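Local coordinates for protein TRAP-T family transporter, DctP (Periplasmic binding) subunit (Sulfitobacter sp. NAS-14.1, PDB 4PF8) that probably serves as the periplasmic solute-binding subunit of a TRAP transporter, capturing sugar acids such as the bound beta-D-galacturonate, at residues E159-G163 with M164-V168; F148-V152 with K153-T157; T262-Q265 with R266-G270. One frame throughout, in Å; residues are numbered along the deposited sequence.

How the interactions relate
Along the chain the three contacts come in series, 148-157, 159-168 and 262-270, and none nests in or crosses another. Interaction 2 turns the chain at the end of strand 146-150. Interaction 1 turns it again into strand 165-168, so that together they build the loop joining those two strands. They touch: the CE atom of selenomethionine Met164 lies 3.6 Å from Asn150 OD1, and Lys153 CE packs 3.4 Å from Asp160 O. Interaction 3 stands apart, within the long helix 248-282, its centre about 32 Å from that of interaction 1 and across the centre of the chain. Galacturonate lies between, gripped by Arg167 of interaction 1.

Interaction 1 of 3, residues E159-G163 with M164-V168; sequences EDVQG and MKVRV. With GTR (beta-D-galactopyranuronic acid), chain D.
Val161 to Met164 form a type II beta turn, closed by a hydrogen bond from Met164 N to Val161 O of 2.9 Å. Gly163 takes the third position with phi 82°, a backbone angle that a residue with a CB adopts less readily. The turn delivers the chain into strand 165-168, which pairs in parallel with strand 184-187. Met164 is a selenomethionine, its CG anti to the backbone N. The chain bends only at its last torsion, chi3 -71°, which brings the terminal CE of Met164 to 3.7 Å from Asp160 O. Met164 CB meets Val161 CG1 more loosely, at 4.5 Å, and that valine methyl also reaches Val166 CG2. Asp160 turns its carboxylate the other way, where OD2 accepts from the backbone N of both Asn156 and Thr157.

Farther along the strand Arg167 reaches the sugar. The bend at chi2 (-92°) directs its guanidinium to the galacturonate carboxylate, whose C6 lies in the guanidinium plane at its edge. Arg167 NH1 donates to O6A of the ligand at 2.8 Å and NH2 to O6B at 2.9 Å, both nearly straight. Arg167 NE is held by Met188 O, a second-shell bond that fixes the rotation of the group, while Phe190 and Arg146 touch the side chain. Two parallel N-H donors matched to two carboxylate oxygens form a bidentate pair of hydrogen bonds, the recognition expected of a TRAP binding protein for acidic solutes, and the positive charge probably stabilises the ionised uronate.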
loop_
_atom_site.group_PDB
_atom_site.type_symbol
_atom_site.label_atom_id
_atom_site.label_comp_id
_atom_site.label_asym_id
_atom_site.label_seq_id
_atom_site.Cartn_x
_atom_site.Cartn_y
_atom_site.Cartn_z
ATOM N N GLU A 159 -0.756 24.032 -6.141
ATOM C CA GLU A 159 -0.474 25.218 -5.345
ATOM C C GLU A 159 -1.253 25.197 -4.009
ATOM O O GLU A 159 -0.859 25.844 -3.019
ATOM C CB GLU A 159 -0.788 26.468 -6.159
ATOM C CG GLU A 159 0.208 26.741 -7.297
ATOM C CD GLU A 159 0.154 25.716 -8.436
ATOM O OE1 GLU A 159 1.233 25.400 -8.993
ATOM O OE2 GLU A 159 -0.949 25.237 -8.793
ATOM N N ASP A 160 -2.339 24.427 -3.963
ATOM C CA ASP A 160 -3.173 24.361 -2.773
ATOM C C ASP A 160 -2.461 23.592 -1.647
ATOM O O ASP A 160 -2.816 23.717 -0.477
ATOM C CB ASP A 160 -4.525 23.720 -3.083
ATOM C CG ASP A 160 -5.415 24.618 -3.932
ATOM O OD1 ASP A 160 -5.281 25.862 -3.823
ATOM O OD2 ASP A 160 -6.241 24.072 -4.703
ATOM N N VAL A 161 -1.443 22.818 -1.990
ATOM C CA VAL A 161 -0.688 22.082 -0.985
ATOM C C VAL A 161 0.394 22.929 -0.313
ATOM O O VAL A 161 0.934 22.554 0.715
ATOM C CB VAL A 161 -0.067 20.813 -1.628
ATOM C CG1 VAL A 161 0.733 19.989 -0.613
ATOM C CG2 VAL A 161 -1.155 19.958 -2.218
ATOM N N GLN A 162 0.707 24.091 -0.881
ATOM C CA GLN A 162 1.736 24.951 -0.309
ATOM C C GLN A 162 1.485 25.250 1.172
ATOM O O GLN A 162 0.412 25.728 1.557
ATOM C CB GLN A 162 1.805 26.259 -1.096
ATOM C CG GLN A 162 2.476 26.101 -2.424
ATOM C CD GLN A 162 2.516 27.384 -3.218
ATOM O OE1 GLN A 162 1.999 28.418 -2.797
ATOM N NE2 GLN A 162 3.100 27.314 -4.393
ATOM N N GLY A 163 2.488 24.984 1.992
ATOM C CA GLY A 163 2.419 25.296 3.406
ATOM C C GLY A 163 1.685 24.244 4.219
ATOM O O GLY A 163 1.638 24.318 5.441
HETATM N N MSE A 164 1.101 23.261 3.561
HETATM C CA MSE A 164 0.305 22.262 4.284
HETATM C C MSE A 164 1.205 21.245 4.952
HETATM O O MSE A 164 2.171 20.793 4.351
HETATM C CB MSE A 164 -0.641 21.548 3.327
HETATM C CG MSE A 164 -1.669 20.660 3.973
HETATM SE SE MSE A 164 -3.059 20.218 2.660
HETATM C CE MSE A 164 -3.965 21.880 2.493
ATOM N N LYS A 165 0.846 20.847 6.171
ATOM C CA LYS A 165 1.584 19.805 6.872
ATOM C C LYS A 165 0.920 18.464 6.585
ATOM O O LYS A 165 -0.210 18.215 6.993
ATOM C CB LYS A 165 1.621 20.062 8.382
ATOM C CG LYS A 165 2.466 21.258 8.792
ATOM C CD LYS A 165 2.352 21.555 10.284
ATOM C CE LYS A 165 3.285 22.691 10.654
ATOM N NZ LYS A 165 3.014 23.228 12.021
ATOM N N VAL A 166 1.614 17.617 5.835
ATOM C CA VAL A 166 1.032 16.394 5.305
ATOM C C VAL A 166 1.831 15.197 5.819
ATOM O O VAL A 166 3.048 15.149 5.675
ATOM C CB VAL A 166 1.062 16.391 3.757
ATOM C CG1 VAL A 166 0.371 15.135 3.214
ATOM C CG2 VAL A 166 0.372 17.642 3.180
ATOM N N ARG A 167 1.135 14.247 6.428
ATOM C CA ARG A 167 1.785 13.000 6.823
ATOM C C ARG A 167 1.989 12.152 5.576
ATOM O O ARG A 167 1.125 12.100 4.706
ATOM C CB ARG A 167 0.930 12.225 7.815
ATOM C CG ARG A 167 1.452 10.848 8.131
ATOM C CD ARG A 167 0.851 9.793 7.200
ATOM N NE ARG A 167 1.356 8.460 7.519
ATOM C CZ ARG A 167 0.970 7.347 6.900
ATOM N NH1 ARG A 167 0.069 7.374 5.925
ATOM N NH2 ARG A 167 1.489 6.195 7.255
ATOM N N VAL A 168 3.138 11.485 5.516
ATOM C CA VAL A 168 3.413 10.507 4.485
ATOM C C VAL A 168 3.879 9.193 5.131
ATOM O O VAL A 168 4.231 9.167 6.314
ATOM C CB VAL A 168 4.478 11.005 3.510
ATOM C CG1 VAL A 168 3.941 12.207 2.744
ATOM C CG2 VAL A 168 5.784 11.348 4.207
HETATM C C1 GTR D . -2.791 1.894 3.271
HETATM C C2 GTR D . -2.053 0.606 3.119
HETATM C C3 GTR D . -1.378 0.310 4.445
HETATM C C4 GTR D . -0.408 1.419 4.831
HETATM C C5 GTR D . -1.230 2.703 4.865
HETATM C C6 GTR D . -0.333 3.902 5.150
HETATM O O1 GTR D . -3.415 2.273 2.004
HETATM O O2 GTR D . -3.029 -0.429 2.823
HETATM O O3 GTR D . -0.592 -0.886 4.247
HETATM O O4 GTR D . 0.600 1.502 3.809
HETATM O O5 GTR D . -1.917 2.924 3.616
HETATM O O6A GTR D . -0.684 4.983 4.606
HETATM O O6B GTR D . 0.587 3.783 5.991
#

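Interaction 2 of 3, residues F148-V152 with K153-T157; sequences FYNSV and KPINT
The flat amide of Asn150 meets the Lys153 backbone nearly in its own plane: ND2 donates to Lys153 O at 2.8 Å, with that oxygen only 8° out of the amide plane. The other flat group, the Phe148 ring, has Ile155 CD1 approaching obliquely near CG, and its plane meets the ring of His229 at about 30°. That CD1 methyl of Ile155 lies 3.6 Å from Phe148 CB and 3.7 Å from Asn150 ND2, so one branch of Ile155 packs on both strand residues. Asn150 OD1 takes two backbone donors: Val152 N at 2.7 Å, which makes an Asx turn, and Lys153 N at 2.9 Å. The side chain can do this because chi1, 78°, puts CG between the backbone N and the carbonyl carbon, with the amide pointing into the bend. Beside it, the Val152 and Lys153 side chains lie side by side, pointing the same way.

Ser225 OG accepts from Ile155 N, anchoring the returning chain to strand 223-230. Three bonds thus grip one buried amide: its oxygen holds two successive N-H groups and its nitrogen the carbonyl of Lys153, which fixes the flip of the amide and shapes the exit from strand 146-150.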
loop_
_atom_site.group_PDB
_atom_site.type_symbol
_atom_site.label_atom_id
_atom_site.label_comp_id
_atom_site.label_asym_id
_atom_site.label_seq_id
_atom_site.Cartn_x
_atom_site.Cartn_y
_atom_site.Cartn_z
ATOM N N PHE A 148 -5.476 12.958 -1.543
ATOM C CA PHE A 148 -5.289 13.810 -0.370
ATOM C C PHE A 148 -6.553 14.034 0.424
ATOM O O PHE A 148 -7.619 14.262 -0.148
ATOM C CB PHE A 148 -4.738 15.182 -0.785
ATOM C CG PHE A 148 -3.299 15.146 -1.208
ATOM C CD1 PHE A 148 -2.298 14.937 -0.286
ATOM C CD2 PHE A 148 -2.949 15.314 -2.539
ATOM C CE1 PHE A 148 -0.966 14.882 -0.673
ATOM C CE2 PHE A 148 -1.635 15.267 -2.933
ATOM C CZ PHE A 148 -0.636 15.052 -2.004
ATOM N N TYR A 149 -6.418 14.042 1.752
ATOM C CA TYR A 149 -7.457 14.551 2.618
ATOM C C TYR A 149 -6.849 15.489 3.627
ATOM O O TYR A 149 -5.711 15.311 4.046
ATOM C CB TYR A 149 -8.232 13.426 3.307
ATOM C CG TYR A 149 -7.428 12.313 3.927
ATOM C CD1 TYR A 149 -7.039 12.369 5.265
ATOM C CD2 TYR A 149 -7.100 11.180 3.197
ATOM C CE1 TYR A 149 -6.368 11.329 5.849
ATOM C CE2 TYR A 149 -6.422 10.147 3.767
ATOM C CZ TYR A 149 -6.055 10.211 5.078
ATOM O OH TYR A 149 -5.404 9.130 5.660
ATOM N N ASN A 150 -7.609 16.505 4.012
ATOM C CA ASN A 150 -7.116 17.442 4.997
ATOM C C ASN A 150 -8.242 18.167 5.709
ATOM O O ASN A 150 -9.401 18.067 5.322
ATOM C CB ASN A 150 -6.106 18.404 4.363
ATOM C CG ASN A 150 -6.753 19.500 3.557
ATOM O OD1 ASN A 150 -6.955 20.609 4.060
ATOM N ND2 ASN A 150 -7.045 19.221 2.296
ATOM N N SER A 151 -7.888 18.893 6.760
ATOM C CA SER A 151 -8.871 19.609 7.584
ATOM C C SER A 151 -8.952 21.091 7.283
ATOM O O SER A 151 -9.668 21.808 7.974
ATOM C CB SER A 151 -8.510 19.427 9.058
ATOM O OG SER A 151 -7.227 19.962 9.328
ATOM N N VAL A 152 -8.229 21.544 6.273
ATOM C CA VAL A 152 -8.100 22.979 5.977
ATOM C C VAL A 152 -8.973 23.452 4.793
ATOM O O VAL A 152 -9.797 24.361 4.940
ATOM C CB VAL A 152 -6.619 23.328 5.690
ATOM C CG1 VAL A 152 -6.459 24.833 5.370
ATOM C CG2 VAL A 152 -5.747 22.956 6.856
ATOM N N LYS A 153 -8.794 22.844 3.626
ATOM C CA LYS A 153 -9.493 23.304 2.437
ATOM C C LYS A 153 -9.390 22.300 1.323
ATOM O O LYS A 153 -8.538 21.423 1.352
ATOM C CB LYS A 153 -8.872 24.615 1.958
ATOM C CG LYS A 153 -7.437 24.482 1.518
ATOM C CD LYS A 153 -6.787 25.837 1.235
ATOM C CE LYS A 153 -5.316 25.672 0.846
ATOM N NZ LYS A 153 -4.660 26.978 0.512
ATOM N N PRO A 154 -10.253 22.419 0.316
ATOM C CA PRO A 154 -10.089 21.540 -0.838
ATOM C C PRO A 154 -8.764 21.775 -1.541
ATOM O O PRO A 154 -8.239 22.888 -1.595
ATOM C CB PRO A 154 -11.236 21.966 -1.775
ATOM C CG PRO A 154 -12.222 22.631 -0.897
ATOM C CD PRO A 154 -11.435 23.292 0.184
ATOM N N ILE A 155 -8.249 20.704 -2.116
ATOM C CA ILE A 155 -7.122 20.742 -3.012
ATOM C C ILE A 155 -7.593 20.538 -4.456
ATOM O O ILE A 155 -8.124 19.488 -4.803
ATOM C CB ILE A 155 -6.114 19.668 -2.629
ATOM C CG1 ILE A 155 -5.459 20.024 -1.291
ATOM C CG2 ILE A 155 -5.063 19.508 -3.712
ATOM C CD1 ILE A 155 -4.826 18.817 -0.602
ATOM N N ASN A 156 -7.402 21.568 -5.277
ATOM C CA ASN A 156 -7.725 21.490 -6.704
ATOM C C ASN A 156 -6.529 21.630 -7.628
ATOM O O ASN A 156 -6.588 21.243 -8.794
ATOM C CB ASN A 156 -8.792 22.521 -7.070
ATOM C CG ASN A 156 -10.167 22.076 -6.622
ATOM O OD1 ASN A 156 -10.756 21.150 -7.198
ATOM N ND2 ASN A 156 -10.657 22.682 -5.567
ATOM N N THR A 157 -5.458 22.233 -7.127
ATOM C CA THR A 157 -4.219 22.385 -7.884
ATOM C C THR A 157 -3.053 22.139 -6.935
ATOM O O THR A 157 -3.223 22.194 -5.704
ATOM C CB THR A 157 -4.045 23.813 -8.441
ATOM O OG1 THR A 157 -3.781 24.709 -7.355
ATOM C CG2 THR A 157 -5.278 24.257 -9.181
#

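Interaction 3 of 3, residues T262-Q265 with R266-G270; sequences TDLQ and RKLWG
Thr262 CG2 lies over one face of the Arg266 guanidinium, 3.5 Å from NE, the two side chains running alongside one turn apart on helix 248-282. In the backbone, Arg266 N donates to Thr262 O at 3.0 Å, the first of four successive i to i+4 bonds across the contact, the last of them from Trp269 N to Gln265 O. Gln265 bends at chi2 (-93°), and its NE2 comes to 3.9 Å from Trp269 CE3, amide and indole planes 30° apart. On another side of the helix Leu264 CG meets Leu268 CD1 at 3.9 Å, and Leu264 CD1 touches Lys267 NZ.

The next shell fixes the polar ends. Arg266 forms a salt bridge from NH2 to Asp119, donates from NH1 to Tyr140 O and makes a cation-pi contact with Tyr115; Gln265 NE2 donates to Asp142 O. Leu264 and Leu268 pack on helix 37-52, and Trp269 rests against Pro37 and Asn208. The side chain of Trp269 is about 6 Å from the bound galacturonate. Replacing Arg266 by a leucine would probably leave Asp119 without its charged mate and Tyr140 O without this donor, weakening the tie between the helix and those residues. The long helix is thus bound by apolar contacts to helix 37-52, by hydrogen bonds to Tyr140 of strand 135-141 and to Asp142 just after it, and by the salt bridge and cation-pi contact to Asp119 and Tyr115.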
loop_
_atom_site.group_PDB
_atom_site.type_symbol
_atom_site.label_atom_id
_atom_site.label_comp_id
_atom_site.label_asym_id
_atom_site.label_seq_id
_atom_site.Cartn_x
_atom_site.Cartn_y
_atom_site.Cartn_z
ATOM N N THR A 262 -5.935 -13.747 -3.199
ATOM C CA THR A 262 -5.747 -12.512 -3.971
ATOM C C THR A 262 -6.974 -12.255 -4.839
ATOM O O THR A 262 -7.467 -11.121 -4.928
ATOM C CB THR A 262 -4.479 -12.593 -4.837
ATOM O OG1 THR A 262 -3.339 -12.788 -3.998
ATOM C CG2 THR A 262 -4.267 -11.322 -5.642
ATOM N N ASP A 263 -7.495 -13.301 -5.454
ATOM C CA ASP A 263 -8.728 -13.170 -6.233
ATOM C C ASP A 263 -9.865 -12.673 -5.342
ATOM O O ASP A 263 -10.636 -11.775 -5.728
ATOM C CB ASP A 263 -9.131 -14.496 -6.867
ATOM C CG ASP A 263 -8.235 -14.897 -8.012
ATOM O OD1 ASP A 263 -7.536 -14.022 -8.565
ATOM O OD2 ASP A 263 -8.258 -16.095 -8.376
ATOM N N LEU A 264 -9.964 -13.247 -4.144
ATOM C CA LEU A 264 -11.000 -12.859 -3.196
ATOM C C LEU A 264 -10.805 -11.410 -2.759
ATOM O O LEU A 264 -11.749 -10.615 -2.800
ATOM C CB LEU A 264 -11.004 -13.781 -1.968
ATOM C CG LEU A 264 -11.908 -13.321 -0.825
ATOM C CD1 LEU A 264 -13.360 -13.373 -1.252
ATOM C CD2 LEU A 264 -11.683 -14.160 0.410
ATOM N N GLN A 265 -9.587 -11.045 -2.363
ATOM C CA GLN A 265 -9.365 -9.698 -1.863
ATOM C C GLN A 265 -9.707 -8.664 -2.912
ATOM O O GLN A 265 -10.259 -7.616 -2.583
ATOM C CB GLN A 265 -7.929 -9.497 -1.401
ATOM C CG GLN A 265 -7.741 -8.151 -0.719
ATOM C CD GLN A 265 -7.287 -7.029 -1.642
ATOM O OE1 GLN A 265 -7.000 -7.238 -2.817
ATOM N NE2 GLN A 265 -7.213 -5.820 -1.096
ATOM N N ARG A 266 -9.342 -8.932 -4.159
ATOM C CA ARG A 266 -9.585 -7.958 -5.224
ATOM C C ARG A 266 -11.083 -7.763 -5.437
ATOM O O ARG A 266 -11.546 -6.630 -5.697
ATOM C CB ARG A 266 -8.891 -8.391 -6.512
ATOM C CG ARG A 266 -7.380 -8.259 -6.438
ATOM C CD ARG A 266 -6.741 -8.804 -7.693
ATOM N NE ARG A 266 -5.293 -8.626 -7.698
ATOM C CZ ARG A 266 -4.520 -8.904 -8.731
ATOM N NH1 ARG A 266 -3.214 -8.721 -8.634
ATOM N NH2 ARG A 266 -5.039 -9.387 -9.874
ATOM N N LYS A 267 -11.847 -8.842 -5.300
ATOM C CA LYS A 267 -13.298 -8.761 -5.448
ATOM C C LYS A 267 -13.875 -7.950 -4.282
ATOM O O LYS A 267 -14.699 -7.056 -4.487
ATOM C CB LYS A 267 -13.915 -10.169 -5.551
ATOM C CG LYS A 267 -15.357 -10.305 -5.074
ATOM C CD LYS A 267 -15.723 -11.787 -4.872
ATOM C CE LYS A 267 -17.005 -11.959 -4.051
ATOM N NZ LYS A 267 -16.725 -12.310 -2.613
ATOM N N LEU A 268 -13.394 -8.216 -3.076
ATOM C CA LEU A 268 -13.870 -7.497 -1.905
ATOM C C LEU A 268 -13.479 -6.035 -1.990
ATOM O O LEU A 268 -14.233 -5.156 -1.547
ATOM C CB LEU A 268 -13.298 -8.097 -0.630
ATOM C CG LEU A 268 -13.770 -9.517 -0.295
ATOM C CD1 LEU A 268 -13.079 -10.040 0.946
ATOM C CD2 LEU A 268 -15.277 -9.591 -0.125
ATOM N N TRP A 269 -12.295 -5.763 -2.526
ATOM C CA TRP A 269 -11.817 -4.377 -2.636
ATOM C C TRP A 269 -12.775 -3.497 -3.447
ATOM O O TRP A 269 -13.141 -2.414 -3.006
ATOM C CB TRP A 269 -10.415 -4.311 -3.248
ATOM C CG TRP A 269 -9.954 -2.902 -3.246
ATOM C CD1 TRP A 269 -10.008 -2.022 -4.280
ATOM C CD2 TRP A 269 -9.465 -2.184 -2.124
ATOM N NE1 TRP A 269 -9.559 -0.784 -3.870
ATOM C CE2 TRP A 269 -9.191 -0.871 -2.556
ATOM C CE3 TRP A 269 -9.205 -2.535 -0.804
ATOM C CZ2 TRP A 269 -8.702 0.105 -1.703
ATOM C CZ3 TRP A 269 -8.674 -1.575 0.036
ATOM C CH2 TRP A 269 -8.454 -0.267 -0.412
ATOM N N GLY A 270 -13.206 -3.961 -4.615
ATOM C CA GLY A 270 -14.125 -3.173 -5.433
ATOM C C GLY A 270 -15.381 -2.764 -4.673
ATOM O O GLY A 270 -15.788 -1.588 -4.656
#